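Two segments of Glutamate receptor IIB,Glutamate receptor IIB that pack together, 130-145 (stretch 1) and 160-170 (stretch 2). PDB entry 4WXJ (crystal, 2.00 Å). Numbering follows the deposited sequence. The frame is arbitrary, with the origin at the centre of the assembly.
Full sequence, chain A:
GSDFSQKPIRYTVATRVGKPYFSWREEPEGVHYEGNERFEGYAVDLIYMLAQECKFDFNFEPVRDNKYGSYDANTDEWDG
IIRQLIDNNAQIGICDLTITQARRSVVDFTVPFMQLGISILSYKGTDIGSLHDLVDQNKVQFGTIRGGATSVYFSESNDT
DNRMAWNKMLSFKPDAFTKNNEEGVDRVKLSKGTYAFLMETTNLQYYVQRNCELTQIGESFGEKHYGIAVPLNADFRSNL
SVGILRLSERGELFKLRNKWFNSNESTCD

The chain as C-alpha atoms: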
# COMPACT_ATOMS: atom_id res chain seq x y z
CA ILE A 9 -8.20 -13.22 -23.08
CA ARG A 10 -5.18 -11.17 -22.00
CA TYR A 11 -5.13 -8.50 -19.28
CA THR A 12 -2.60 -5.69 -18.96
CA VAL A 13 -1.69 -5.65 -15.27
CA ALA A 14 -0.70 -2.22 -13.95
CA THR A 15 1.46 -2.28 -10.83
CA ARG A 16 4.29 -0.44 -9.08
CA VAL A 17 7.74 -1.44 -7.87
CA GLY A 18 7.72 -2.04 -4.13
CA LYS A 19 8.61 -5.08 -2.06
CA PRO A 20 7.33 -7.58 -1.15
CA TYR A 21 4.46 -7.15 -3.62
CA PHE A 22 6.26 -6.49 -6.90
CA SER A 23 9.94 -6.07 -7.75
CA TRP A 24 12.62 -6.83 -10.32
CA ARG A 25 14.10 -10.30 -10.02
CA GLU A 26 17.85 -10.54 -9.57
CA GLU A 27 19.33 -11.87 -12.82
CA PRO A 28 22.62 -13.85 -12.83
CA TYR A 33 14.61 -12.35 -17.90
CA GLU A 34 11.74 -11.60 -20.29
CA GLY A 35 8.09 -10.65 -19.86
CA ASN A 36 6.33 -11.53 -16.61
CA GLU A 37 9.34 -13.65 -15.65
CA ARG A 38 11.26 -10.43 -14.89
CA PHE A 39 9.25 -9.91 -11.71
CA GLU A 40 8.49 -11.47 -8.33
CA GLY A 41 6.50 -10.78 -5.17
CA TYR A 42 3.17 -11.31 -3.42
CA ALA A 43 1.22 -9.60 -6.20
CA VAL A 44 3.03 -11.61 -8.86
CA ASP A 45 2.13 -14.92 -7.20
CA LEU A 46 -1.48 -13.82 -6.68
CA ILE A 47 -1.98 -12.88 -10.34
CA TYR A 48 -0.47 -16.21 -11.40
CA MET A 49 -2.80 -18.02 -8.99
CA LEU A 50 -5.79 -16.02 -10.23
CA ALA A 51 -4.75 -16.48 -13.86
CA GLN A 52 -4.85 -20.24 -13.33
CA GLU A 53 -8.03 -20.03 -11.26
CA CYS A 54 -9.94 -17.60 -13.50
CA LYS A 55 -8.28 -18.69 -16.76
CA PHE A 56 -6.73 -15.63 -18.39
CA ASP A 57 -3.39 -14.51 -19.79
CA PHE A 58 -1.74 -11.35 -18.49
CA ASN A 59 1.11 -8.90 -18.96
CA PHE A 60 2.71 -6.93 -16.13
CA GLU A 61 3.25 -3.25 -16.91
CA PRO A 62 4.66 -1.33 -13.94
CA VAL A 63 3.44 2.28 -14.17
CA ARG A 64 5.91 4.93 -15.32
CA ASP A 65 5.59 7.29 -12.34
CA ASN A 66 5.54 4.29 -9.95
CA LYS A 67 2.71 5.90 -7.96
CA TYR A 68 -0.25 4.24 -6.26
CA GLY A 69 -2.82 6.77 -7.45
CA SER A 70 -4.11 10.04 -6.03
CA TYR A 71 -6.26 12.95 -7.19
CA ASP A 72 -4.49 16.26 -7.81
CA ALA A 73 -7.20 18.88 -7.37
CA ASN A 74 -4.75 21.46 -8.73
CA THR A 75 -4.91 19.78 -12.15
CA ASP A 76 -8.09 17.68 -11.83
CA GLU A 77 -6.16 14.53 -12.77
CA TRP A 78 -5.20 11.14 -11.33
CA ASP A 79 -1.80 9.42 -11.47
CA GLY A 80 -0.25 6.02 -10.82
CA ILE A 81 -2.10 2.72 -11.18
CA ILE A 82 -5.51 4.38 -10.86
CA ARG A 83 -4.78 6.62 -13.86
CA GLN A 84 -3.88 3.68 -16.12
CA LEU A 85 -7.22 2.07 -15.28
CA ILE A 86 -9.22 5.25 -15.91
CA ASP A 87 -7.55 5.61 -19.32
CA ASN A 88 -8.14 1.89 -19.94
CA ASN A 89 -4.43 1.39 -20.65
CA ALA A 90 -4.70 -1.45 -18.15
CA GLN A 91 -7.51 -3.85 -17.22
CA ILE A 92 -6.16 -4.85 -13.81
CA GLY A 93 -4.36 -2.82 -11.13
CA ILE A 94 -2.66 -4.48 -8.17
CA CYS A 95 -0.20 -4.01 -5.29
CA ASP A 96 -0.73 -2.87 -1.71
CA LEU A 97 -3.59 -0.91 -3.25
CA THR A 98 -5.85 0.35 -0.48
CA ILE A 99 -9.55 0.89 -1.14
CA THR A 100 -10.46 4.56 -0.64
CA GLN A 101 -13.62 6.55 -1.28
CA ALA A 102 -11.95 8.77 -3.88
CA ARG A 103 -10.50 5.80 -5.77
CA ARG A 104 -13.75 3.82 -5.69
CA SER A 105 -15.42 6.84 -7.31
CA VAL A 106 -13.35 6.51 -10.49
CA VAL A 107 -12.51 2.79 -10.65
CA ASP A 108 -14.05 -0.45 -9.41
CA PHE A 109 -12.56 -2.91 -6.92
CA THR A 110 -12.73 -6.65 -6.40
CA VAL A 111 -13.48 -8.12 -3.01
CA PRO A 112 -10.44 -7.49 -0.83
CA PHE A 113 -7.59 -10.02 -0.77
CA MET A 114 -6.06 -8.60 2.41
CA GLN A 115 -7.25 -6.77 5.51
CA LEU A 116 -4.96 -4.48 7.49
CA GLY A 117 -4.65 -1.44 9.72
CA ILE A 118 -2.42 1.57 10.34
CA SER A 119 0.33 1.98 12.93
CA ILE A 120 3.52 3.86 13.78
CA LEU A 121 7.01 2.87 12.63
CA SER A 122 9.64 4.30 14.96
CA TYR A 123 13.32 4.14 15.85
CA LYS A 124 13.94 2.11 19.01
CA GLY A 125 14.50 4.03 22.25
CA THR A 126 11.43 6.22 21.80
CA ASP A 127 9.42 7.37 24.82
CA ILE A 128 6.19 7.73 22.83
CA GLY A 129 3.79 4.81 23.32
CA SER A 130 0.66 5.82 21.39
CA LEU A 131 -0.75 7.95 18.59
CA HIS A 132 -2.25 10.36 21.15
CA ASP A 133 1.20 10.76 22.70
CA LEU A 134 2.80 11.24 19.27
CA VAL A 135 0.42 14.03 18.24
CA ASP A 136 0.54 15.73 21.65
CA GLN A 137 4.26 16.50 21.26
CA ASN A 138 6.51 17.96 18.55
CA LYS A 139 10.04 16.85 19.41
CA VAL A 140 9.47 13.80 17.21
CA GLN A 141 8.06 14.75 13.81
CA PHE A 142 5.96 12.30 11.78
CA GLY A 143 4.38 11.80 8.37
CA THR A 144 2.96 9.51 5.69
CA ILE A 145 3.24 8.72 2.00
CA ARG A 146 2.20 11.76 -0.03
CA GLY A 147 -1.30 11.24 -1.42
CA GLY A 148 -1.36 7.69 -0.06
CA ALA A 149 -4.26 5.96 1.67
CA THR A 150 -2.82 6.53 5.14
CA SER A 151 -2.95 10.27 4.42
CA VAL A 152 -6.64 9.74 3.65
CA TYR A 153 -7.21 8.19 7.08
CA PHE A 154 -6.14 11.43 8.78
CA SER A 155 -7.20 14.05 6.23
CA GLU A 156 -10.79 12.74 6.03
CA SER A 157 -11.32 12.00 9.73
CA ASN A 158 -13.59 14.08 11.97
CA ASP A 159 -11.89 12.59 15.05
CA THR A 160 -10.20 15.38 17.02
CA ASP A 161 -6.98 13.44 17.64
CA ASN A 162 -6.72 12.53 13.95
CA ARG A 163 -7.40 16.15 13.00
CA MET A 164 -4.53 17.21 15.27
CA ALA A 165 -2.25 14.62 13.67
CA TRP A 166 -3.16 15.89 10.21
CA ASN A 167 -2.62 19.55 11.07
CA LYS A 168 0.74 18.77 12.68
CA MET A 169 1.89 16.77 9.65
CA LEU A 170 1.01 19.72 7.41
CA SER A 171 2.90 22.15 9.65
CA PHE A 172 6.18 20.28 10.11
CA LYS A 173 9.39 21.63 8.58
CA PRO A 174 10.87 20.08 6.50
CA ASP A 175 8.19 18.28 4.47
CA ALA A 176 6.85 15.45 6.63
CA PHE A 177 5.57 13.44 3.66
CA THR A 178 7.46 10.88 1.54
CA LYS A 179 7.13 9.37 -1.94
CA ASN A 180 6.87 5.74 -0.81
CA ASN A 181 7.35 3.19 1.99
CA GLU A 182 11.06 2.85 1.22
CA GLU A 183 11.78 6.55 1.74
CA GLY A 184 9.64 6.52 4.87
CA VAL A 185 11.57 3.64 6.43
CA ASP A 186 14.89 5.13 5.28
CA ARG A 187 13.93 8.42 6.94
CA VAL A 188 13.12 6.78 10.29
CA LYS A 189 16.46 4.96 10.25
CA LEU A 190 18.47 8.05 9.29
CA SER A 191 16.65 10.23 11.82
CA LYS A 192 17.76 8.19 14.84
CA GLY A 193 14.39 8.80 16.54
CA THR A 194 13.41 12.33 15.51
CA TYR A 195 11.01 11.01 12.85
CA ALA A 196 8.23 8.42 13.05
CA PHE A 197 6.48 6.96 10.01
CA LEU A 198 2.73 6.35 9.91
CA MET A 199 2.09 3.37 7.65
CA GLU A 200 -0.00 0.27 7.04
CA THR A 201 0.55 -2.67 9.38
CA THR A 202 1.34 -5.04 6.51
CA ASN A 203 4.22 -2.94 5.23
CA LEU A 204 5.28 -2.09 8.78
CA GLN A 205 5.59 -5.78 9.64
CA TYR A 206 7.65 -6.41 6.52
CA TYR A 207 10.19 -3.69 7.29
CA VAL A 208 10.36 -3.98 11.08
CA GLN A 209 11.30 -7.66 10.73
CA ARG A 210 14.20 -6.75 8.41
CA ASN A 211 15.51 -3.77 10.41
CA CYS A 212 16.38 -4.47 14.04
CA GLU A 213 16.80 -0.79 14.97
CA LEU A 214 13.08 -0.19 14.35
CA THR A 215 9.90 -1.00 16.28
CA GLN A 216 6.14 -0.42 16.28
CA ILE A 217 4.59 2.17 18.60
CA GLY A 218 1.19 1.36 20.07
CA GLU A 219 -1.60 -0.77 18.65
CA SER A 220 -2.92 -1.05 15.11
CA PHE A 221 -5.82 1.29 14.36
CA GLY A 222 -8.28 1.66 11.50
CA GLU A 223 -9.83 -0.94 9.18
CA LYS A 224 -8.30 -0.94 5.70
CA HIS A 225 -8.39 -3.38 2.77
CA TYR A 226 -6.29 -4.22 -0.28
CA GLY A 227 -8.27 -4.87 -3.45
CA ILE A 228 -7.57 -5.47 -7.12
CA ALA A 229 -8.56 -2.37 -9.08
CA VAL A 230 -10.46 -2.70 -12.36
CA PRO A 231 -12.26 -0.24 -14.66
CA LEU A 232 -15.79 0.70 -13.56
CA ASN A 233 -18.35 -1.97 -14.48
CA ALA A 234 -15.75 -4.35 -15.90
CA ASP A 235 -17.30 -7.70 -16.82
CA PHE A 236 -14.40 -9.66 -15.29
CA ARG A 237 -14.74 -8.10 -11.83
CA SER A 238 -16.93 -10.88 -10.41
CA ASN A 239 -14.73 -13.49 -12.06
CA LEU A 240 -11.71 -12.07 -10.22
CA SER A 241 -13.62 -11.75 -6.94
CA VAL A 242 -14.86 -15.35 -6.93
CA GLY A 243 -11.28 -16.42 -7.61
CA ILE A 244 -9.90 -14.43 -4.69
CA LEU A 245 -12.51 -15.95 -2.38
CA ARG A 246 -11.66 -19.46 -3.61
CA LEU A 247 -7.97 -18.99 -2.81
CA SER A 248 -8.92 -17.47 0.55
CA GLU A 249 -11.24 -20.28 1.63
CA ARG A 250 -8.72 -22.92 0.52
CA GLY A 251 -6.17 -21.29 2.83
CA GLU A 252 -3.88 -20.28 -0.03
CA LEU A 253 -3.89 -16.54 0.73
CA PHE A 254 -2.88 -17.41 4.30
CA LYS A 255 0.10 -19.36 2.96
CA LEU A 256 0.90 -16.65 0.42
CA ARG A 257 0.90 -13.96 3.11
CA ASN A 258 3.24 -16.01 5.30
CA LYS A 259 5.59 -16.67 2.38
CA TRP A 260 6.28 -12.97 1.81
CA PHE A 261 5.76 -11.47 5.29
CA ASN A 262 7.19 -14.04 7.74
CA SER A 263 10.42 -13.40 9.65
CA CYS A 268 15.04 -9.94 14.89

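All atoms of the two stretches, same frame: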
# COMPACT_ATOMS: atom_id res chain seq x y z
N SER A 130 1.97 5.81 22.05
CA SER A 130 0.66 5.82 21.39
C SER A 130 0.55 6.96 20.39
O SER A 130 1.37 7.88 20.39
CB SER A 130 -0.46 5.93 22.43
OG SER A 130 -0.59 7.26 22.88
N LEU A 131 -0.48 6.89 19.55
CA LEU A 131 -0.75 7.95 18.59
C LEU A 131 -1.09 9.26 19.30
O LEU A 131 -0.64 10.33 18.89
CB LEU A 131 -1.90 7.55 17.66
CG LEU A 131 -2.31 8.59 16.61
CD1 LEU A 131 -1.17 8.87 15.64
CD2 LEU A 131 -3.54 8.12 15.86
N HIS A 132 -1.89 9.17 20.37
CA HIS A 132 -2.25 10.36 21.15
C HIS A 132 -1.00 11.04 21.69
O HIS A 132 -0.89 12.26 21.68
CB HIS A 132 -3.18 10.00 22.30
CG HIS A 132 -3.55 11.16 23.17
ND1 HIS A 132 -3.76 11.05 24.53
CD2 HIS A 132 -3.75 12.47 22.86
CE1 HIS A 132 -4.06 12.24 25.02
NE2 HIS A 132 -4.07 13.11 24.04
N ASP A 133 -0.05 10.23 22.17
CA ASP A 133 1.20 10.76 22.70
C ASP A 133 2.02 11.39 21.58
O ASP A 133 2.63 12.45 21.77
CB ASP A 133 2.00 9.66 23.39
CG ASP A 133 1.28 9.08 24.59
OD1 ASP A 133 0.38 9.75 25.14
OD2 ASP A 133 1.61 7.94 24.99
N LEU A 134 2.03 10.75 20.42
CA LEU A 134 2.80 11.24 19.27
C LEU A 134 2.31 12.61 18.81
O LEU A 134 3.12 13.51 18.53
CB LEU A 134 2.73 10.24 18.12
CG LEU A 134 3.49 10.60 16.84
CD1 LEU A 134 4.98 10.75 17.11
CD2 LEU A 134 3.25 9.55 15.77
N VAL A 135 1.00 12.78 18.73
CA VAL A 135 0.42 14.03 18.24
C VAL A 135 0.50 15.14 19.29
O VAL A 135 0.49 16.32 18.95
CB VAL A 135 -1.06 13.86 17.82
CG1 VAL A 135 -1.18 12.82 16.72
CG2 VAL A 135 -1.93 13.47 19.01
N ASP A 136 0.58 14.76 20.56
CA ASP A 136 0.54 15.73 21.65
C ASP A 136 1.93 16.31 21.96
O ASP A 136 2.09 17.08 22.91
CB ASP A 136 -0.05 15.08 22.91
CG ASP A 136 -0.57 16.10 23.91
OD1 ASP A 136 -1.03 17.18 23.49
OD2 ASP A 136 -0.52 15.81 25.12
N GLN A 137 2.92 15.94 21.16
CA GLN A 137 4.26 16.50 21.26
C GLN A 137 4.76 16.91 19.88
O GLN A 137 4.06 16.71 18.89
CB GLN A 137 5.22 15.49 21.91
CG GLN A 137 5.32 14.15 21.20
CD GLN A 137 6.29 14.16 20.03
OE1 GLN A 137 7.47 14.45 20.20
NE2 GLN A 137 5.79 13.85 18.84
N ASN A 138 5.95 17.49 19.82
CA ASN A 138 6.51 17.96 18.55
C ASN A 138 8.03 17.84 18.48
O ASN A 138 8.65 18.36 17.56
CB ASN A 138 6.08 19.40 18.29
CG ASN A 138 6.57 20.35 19.37
OD1 ASN A 138 6.08 20.33 20.50
ND2 ASN A 138 7.53 21.20 19.02
N LYS A 139 8.62 17.16 19.46
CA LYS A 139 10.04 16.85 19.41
C LYS A 139 10.31 15.81 18.33
O LYS A 139 11.28 15.90 17.58
CB LYS A 139 10.54 16.35 20.77
CG LYS A 139 11.82 15.54 20.71
CD LYS A 139 12.46 15.39 22.09
CE LYS A 139 13.12 14.03 22.25
NZ LYS A 139 14.04 13.70 21.12
N VAL A 140 9.42 14.81 18.25
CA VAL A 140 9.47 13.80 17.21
C VAL A 140 8.45 14.13 16.12
O VAL A 140 7.25 14.06 16.36
CB VAL A 140 9.19 12.39 17.77
CG1 VAL A 140 9.19 11.35 16.65
CG2 VAL A 140 10.21 12.04 18.84
N GLN A 141 8.94 14.48 14.94
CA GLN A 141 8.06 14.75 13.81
C GLN A 141 7.56 13.43 13.22
O GLN A 141 8.09 12.37 13.53
CB GLN A 141 8.78 15.57 12.74
CG GLN A 141 9.20 16.96 13.20
CD GLN A 141 9.77 17.80 12.08
OE1 GLN A 141 10.32 17.27 11.11
NE2 GLN A 141 9.64 19.12 12.20
N PHE A 142 6.53 13.50 12.39
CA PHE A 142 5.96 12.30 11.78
C PHE A 142 5.21 12.62 10.49
O PHE A 142 4.77 13.75 10.29
CB PHE A 142 5.03 11.59 12.77
CG PHE A 142 4.00 12.49 13.39
CD1 PHE A 142 4.28 13.18 14.56
CD2 PHE A 142 2.76 12.64 12.81
CE1 PHE A 142 3.34 14.01 15.13
CE2 PHE A 142 1.81 13.47 13.38
CZ PHE A 142 2.10 14.15 14.54
N GLY A 143 5.07 11.62 9.63
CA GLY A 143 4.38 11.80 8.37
C GLY A 143 3.99 10.50 7.69
O GLY A 143 4.16 9.41 8.24
N THR A 144 3.45 10.64 6.47
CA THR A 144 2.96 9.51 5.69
C THR A 144 3.42 9.62 4.24
O THR A 144 4.10 10.57 3.87
CB THR A 144 1.41 9.44 5.71
OG1 THR A 144 0.87 10.56 4.99
CG2 THR A 144 0.87 9.44 7.12
N ILE A 145 3.02 8.64 3.43
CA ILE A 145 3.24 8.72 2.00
C ILE A 145 2.34 9.80 1.42
O ILE A 145 1.15 9.85 1.71
CB ILE A 145 2.98 7.38 1.31
CG1 ILE A 145 4.03 6.36 1.75
CG2 ILE A 145 3.01 7.53 -0.21
CD1 ILE A 145 3.69 4.93 1.39
N THR A 160 -11.04 14.27 16.58
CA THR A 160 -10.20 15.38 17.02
C THR A 160 -8.72 15.03 17.03
O THR A 160 -7.89 15.81 16.57
CB THR A 160 -10.61 15.85 18.43
OG1 THR A 160 -12.00 16.20 18.42
CG2 THR A 160 -9.79 17.06 18.86
N ASP A 161 -8.38 13.86 17.57
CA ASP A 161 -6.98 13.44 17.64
C ASP A 161 -6.38 13.23 16.25
O ASP A 161 -5.21 13.53 16.03
CB ASP A 161 -6.85 12.16 18.47
CG ASP A 161 -6.76 12.44 19.96
OD1 ASP A 161 -7.23 13.51 20.40
OD2 ASP A 161 -6.20 11.59 20.69
N ASN A 162 -7.18 12.71 15.32
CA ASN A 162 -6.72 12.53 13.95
C ASN A 162 -6.59 13.86 13.23
O ASN A 162 -5.69 14.05 12.41
CB ASN A 162 -7.65 11.59 13.18
CG ASN A 162 -7.52 10.15 13.62
OD1 ASN A 162 -6.50 9.75 14.20
ND2 ASN A 162 -8.54 9.34 13.34
N ARG A 163 -7.50 14.79 13.52
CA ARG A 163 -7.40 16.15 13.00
C ARG A 163 -6.10 16.81 13.44
O ARG A 163 -5.42 17.46 12.65
CB ARG A 163 -8.58 17.01 13.46
CG ARG A 163 -9.89 16.74 12.74
CD ARG A 163 -11.00 17.61 13.31
NE ARG A 163 -12.23 17.53 12.53
CZ ARG A 163 -12.49 18.25 11.45
NH1 ARG A 163 -11.60 19.12 10.98
NH2 ARG A 163 -13.65 18.10 10.82
N MET A 164 -5.76 16.64 14.72
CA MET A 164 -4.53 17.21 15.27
C MET A 164 -3.30 16.61 14.60
O MET A 164 -2.34 17.32 14.29
CB MET A 164 -4.46 17.01 16.78
CG MET A 164 -5.41 17.90 17.57
SD MET A 164 -4.86 18.19 19.27
CE MET A 164 -5.16 16.59 20.02
N ALA A 165 -3.32 15.30 14.38
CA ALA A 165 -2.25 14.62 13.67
C ALA A 165 -2.06 15.23 12.29
O ALA A 165 -0.95 15.54 11.87
CB ALA A 165 -2.53 13.13 13.55
N TRP A 166 -3.18 15.40 11.58
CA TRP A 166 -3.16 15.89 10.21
C TRP A 166 -2.61 17.31 10.14
O TRP A 166 -1.78 17.62 9.28
CB TRP A 166 -4.56 15.83 9.60
CG TRP A 166 -4.64 16.30 8.18
CD1 TRP A 166 -5.40 17.33 7.71
CD2 TRP A 166 -3.94 15.77 7.05
NE1 TRP A 166 -5.22 17.47 6.35
CE2 TRP A 166 -4.32 16.52 5.93
CE3 TRP A 166 -3.03 14.73 6.89
CZ2 TRP A 166 -3.82 16.27 4.65
CZ3 TRP A 166 -2.53 14.48 5.62
CH2 TRP A 166 -2.93 15.24 4.52
N ASN A 167 -3.07 18.16 11.05
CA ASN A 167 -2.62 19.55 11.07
C ASN A 167 -1.14 19.67 11.45
O ASN A 167 -0.44 20.55 10.95
CB ASN A 167 -3.48 20.37 12.02
CG ASN A 167 -4.86 20.66 11.46
OD1 ASN A 167 -4.99 21.06 10.29
ND2 ASN A 167 -5.89 20.47 12.27
N LYS A 168 -0.67 18.79 12.32
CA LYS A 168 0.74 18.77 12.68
C LYS A 168 1.60 18.32 11.50
O LYS A 168 2.64 18.92 11.22
CB LYS A 168 1.00 17.86 13.88
CG LYS A 168 0.61 18.49 15.21
CD LYS A 168 1.63 18.16 16.30
CE LYS A 168 1.33 18.91 17.58
NZ LYS A 168 2.30 18.58 18.66
N MET A 169 1.17 17.27 10.81
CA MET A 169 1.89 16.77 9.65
C MET A 169 2.04 17.85 8.58
O MET A 169 3.10 17.98 7.96
CB MET A 169 1.18 15.55 9.05
CG MET A 169 1.46 14.24 9.77
SD MET A 169 0.33 12.91 9.32
CE MET A 169 0.35 13.00 7.53
N LEU A 170 0.99 18.63 8.39
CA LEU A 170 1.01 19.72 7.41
C LEU A 170 1.95 20.85 7.82
O LEU A 170 2.48 21.56 6.97
CB LEU A 170 -0.40 20.28 7.21
CG LEU A 170 -1.41 19.37 6.51
CD1 LEU A 170 -2.80 19.98 6.60
CD2 LEU A 170 -1.03 19.12 5.06

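The centre of this contact is apolar. Val135, at the end of the short helix 131-135, meets Ala165 on helix 160-170. Val135 CG1 lies 3.5 Å from Ala165 CB. The small alanine side chain goes with a close backbone approach: the CA atoms of Val135 and Ala165 are 5.3 Å apart. The two helix axes run at 40° to each other and come within 9.7 Å.

Phe142 continues the apolar centre from the strand. Its CA-to-CB bond points sideways, but the end of the ring comes nearer to the helix. Three residues within about one helical turn meet it. Phe142 CE2 is 4.4 Å from Ala165 CB, Phe142 CZ is 3.9 Å from Lys168 CB, and Phe142 CD2 is 3.7 Å from Met169 CG. The strand crosses the helix at a steep angle, 102° between their directions.

Met169 reaches along the strand. Its CG is 3.4 Å from Phe142 O and 4.1 Å from Gly143 CA. Gly143 has no side chain, and its CA is 5.7 Å from Met169 CA. Further out, Met169 CE packs 3.6 Å from Thr144 OG1, a hydroxyl that is hydrogen-bonded elsewhere in the structure. Met169 SD sits at the edge of the Phe142 ring, 5.4 Å from its centroid.

Lys168 links the apolar centre to the polar edge. Its CB packs near Phe142, while its amino group reaches the turn after helix 131-135. Lys168 NZ donates a hydrogen bond to Gln137 O at 2.6 Å and a weak one to Val135 O at 2.9 Å. Both acceptors are backbone carbonyls, so the bonds do not depend on the side chains of Val135 and Gln137. The Gln137 side chain instead braces its own segment: Gln137 NE2 donates to Leu134 O at 2.7 Å and to Val140 O at 2.9 Å, and Gln137 OE1 accepts from Val140 N at 2.8 Å. Asn138 is exposed and poorly ordered; its CB lies 3.9 Å from Lys168 NZ.

The other edge lies toward the start of both helices. Leu131 points toward helix 160-170, and its CD2 is 3.8 Å from Asn162 OD1. His132 and Asp161 meet near the surface, with His132 CD2 3.4 Å from Asp161 OD2. The carboxylate approaches a ring carbon here, at an oblique angle to the ring. Ser130 does not touch the other stretch. It caps helix 131-135, where Ser130 OG accepts from Asp133 N at 3.1 Å.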